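Local coordinates for O-methyltransferase (PDB 3TR6), which probably transfers a methyl group from S-adenosylmethionine to an oxygen atom of its substrate, at residues 209-212 and 218-221. Numbering follows the deposited sequence.
Sequences MILI and LTLA
I210 and L220 face each other as a hydrogen-bonded antiparallel pair, I212 and L218 as a second, joining the two strands of a beta hairpin. L220 N reaches I210 O at 2.8 Å, almost in line with the carbonyl; the return bond from I210 N to L220 O is more bent, 139° at the hydrogen. In the other pair L218 N meets I212 O in the carbonyl plane, whereas I212 N sits well above the plane of the L218 carbonyl, 2.8 Å from its O.

Side-chain contacts are largely apolar on both faces. Beside the backbone pair, I210 CG2 lies 3.8 Å from L220 CB, the two side chains running the same way. With CG1 anti to the backbone N (chi1 -164°), I210 sends its longer branch away from the partner strand; the residue also packs on Q54 of the second subunit. L220 CD1 also reaches I212 CG1, while L218 turns to helix 50-63. On the opposite face the selenomethionine M209, bent along its chain, brings CE to 3.9 Å from T219 CG2. L211 CG makes van der Waals contact with the hydroxyl oxygen T219 OG1 at 3.6 Å.

Strand 168-173 continues the sheet beyond 218-221; I212 packs on I212 of the second subunit, whose Q54 NE2 hydrogen-bonds M209 O. The hairpin thus forms one edge of the chain's Rossmann-like sheet: main-chain bonds fix its register, and buried, mostly aliphatic side chains add packing to the core and the second subunit.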
HETATM    1  N   MSE A 209       3.948  -9.880   4.176  1.00 33.54           N
HETATM    2  CA  MSE A 209       2.648  -9.550   3.603  1.00 28.58           C
HETATM    3  C   MSE A 209       1.863  -8.475   4.343  1.00 32.71           C
HETATM    4  O   MSE A 209       2.253  -8.009   5.415  1.00 35.71           O
HETATM    5  CB  MSE A 209       1.801 -10.817   3.426  1.00 27.17           C
HETATM    6  CG  MSE A 209       1.567 -11.617   4.702  1.00 30.91           C
HETATM    7 SE   MSE A 209       0.076 -10.940   5.766  1.00 43.84          SE
HETATM    8  CE  MSE A 209      -1.404 -11.387   4.573  1.00 25.87           C
ATOM      9  N   ILE A 210       0.752  -8.084   3.736  1.00 31.96           N
ATOM     10  CA  ILE A 210      -0.147  -7.097   4.302  1.00 28.82           C
ATOM     11  C   ILE A 210      -1.465  -7.234   3.555  1.00 29.65           C
ATOM     12  O   ILE A 210      -1.477  -7.602   2.378  1.00 32.42           O
ATOM     13  CB  ILE A 210       0.415  -5.674   4.135  1.00 27.23           C
ATOM     14  CG1 ILE A 210      -0.314  -4.683   5.046  1.00 33.65           C
ATOM     15  CG2 ILE A 210       0.326  -5.232   2.686  1.00 27.91           C
ATOM     16  CD1 ILE A 210       0.022  -4.835   6.508  1.00 34.57           C
ATOM     17  N   LEU A 211      -2.575  -6.967   4.233  1.00 25.40           N
ATOM     18  CA  LEU A 211      -3.879  -7.002   3.581  1.00 26.03           C
ATOM     19  C   LEU A 211      -4.512  -5.612   3.587  1.00 30.59           C
ATOM     20  O   LEU A 211      -4.944  -5.116   4.629  1.00 30.26           O
ATOM     21  CB  LEU A 211      -4.796  -8.018   4.261  1.00 24.80           C
ATOM     22  CG  LEU A 211      -6.002  -8.520   3.461  1.00 26.15           C
ATOM     23  CD1 LEU A 211      -6.609  -9.739   4.138  1.00 27.50           C
ATOM     24  CD2 LEU A 211      -7.050  -7.429   3.270  1.00 24.47           C
ATOM     25  N   ILE A 212      -4.556  -4.989   2.414  1.00 25.52           N
ATOM     26  CA  ILE A 212      -5.073  -3.635   2.281  1.00 25.19           C
ATOM     27  C   ILE A 212      -6.574  -3.651   2.028  1.00 29.02           C
ATOM     28  O   ILE A 212      -7.043  -4.302   1.093  1.00 28.21           O
ATOM     29  CB  ILE A 212      -4.395  -2.876   1.116  1.00 28.75           C
ATOM     30  CG1 ILE A 212      -2.878  -3.091   1.125  1.00 28.98           C
ATOM     31  CG2 ILE A 212      -4.727  -1.396   1.178  1.00 24.31           C
ATOM     32  CD1 ILE A 212      -2.160  -2.334   2.210  1.00 25.85           C
ATOM     33  N   LEU A 218      -6.929  -6.249  -0.900  1.00 28.35           N
ATOM     34  CA  LEU A 218      -5.750  -6.515  -1.699  1.00 23.12           C
ATOM     35  C   LEU A 218      -4.606  -7.016  -0.823  1.00 29.84           C
ATOM     36  O   LEU A 218      -4.018  -6.252  -0.057  1.00 33.32           O
ATOM     37  CB  LEU A 218      -5.331  -5.259  -2.464  1.00 28.07           C
ATOM     38  CG  LEU A 218      -4.171  -5.479  -3.438  1.00 33.91           C
ATOM     39  CD1 LEU A 218      -4.598  -6.364  -4.608  1.00 21.86           C
ATOM     40  CD2 LEU A 218      -3.640  -4.148  -3.927  1.00 30.40           C
ATOM     41  N   THR A 219      -4.305  -8.306  -0.925  1.00 25.50           N
ATOM     42  CA  THR A 219      -3.170  -8.870  -0.207  1.00 28.89           C
ATOM     43  C   THR A 219      -1.891  -8.652  -0.997  1.00 30.54           C
ATOM     44  O   THR A 219      -1.838  -8.928  -2.196  1.00 29.00           O
ATOM     45  CB  THR A 219      -3.347 -10.376   0.064  1.00 25.50           C
ATOM     46  OG1 THR A 219      -4.451 -10.566   0.949  1.00 30.37           O
ATOM     47  CG2 THR A 219      -2.098 -10.962   0.709  1.00 23.51           C
ATOM     48  N   LEU A 220      -0.868  -8.137  -0.327  1.00 29.28           N
ATOM     49  CA  LEU A 220       0.443  -7.989  -0.940  1.00 28.23           C
ATOM     50  C   LEU A 220       1.420  -8.933  -0.256  1.00 28.93           C
ATOM     51  O   LEU A 220       1.508  -8.961   0.967  1.00 30.39           O
ATOM     52  CB  LEU A 220       0.936  -6.551  -0.827  1.00 24.64           C
ATOM     53  CG  LEU A 220      -0.032  -5.489  -1.337  1.00 29.02           C
ATOM     54  CD1 LEU A 220       0.529  -4.092  -1.114  1.00 22.85           C
ATOM     55  CD2 LEU A 220      -0.360  -5.716  -2.805  1.00 26.68           C
ATOM     56  N   ALA A 221       2.141  -9.714  -1.053  1.00 30.52           N
ATOM     57  CA  ALA A 221       3.124 -10.652  -0.526  1.00 28.93           C
ATOM     58  C   ALA A 221       4.467 -10.472  -1.230  1.00 31.22           C
ATOM     59  O   ALA A 221       4.606 -10.778  -2.414  1.00 30.51           O
ATOM     60  CB  ALA A 221       2.628 -12.079  -0.671  1.00 20.71           C
TER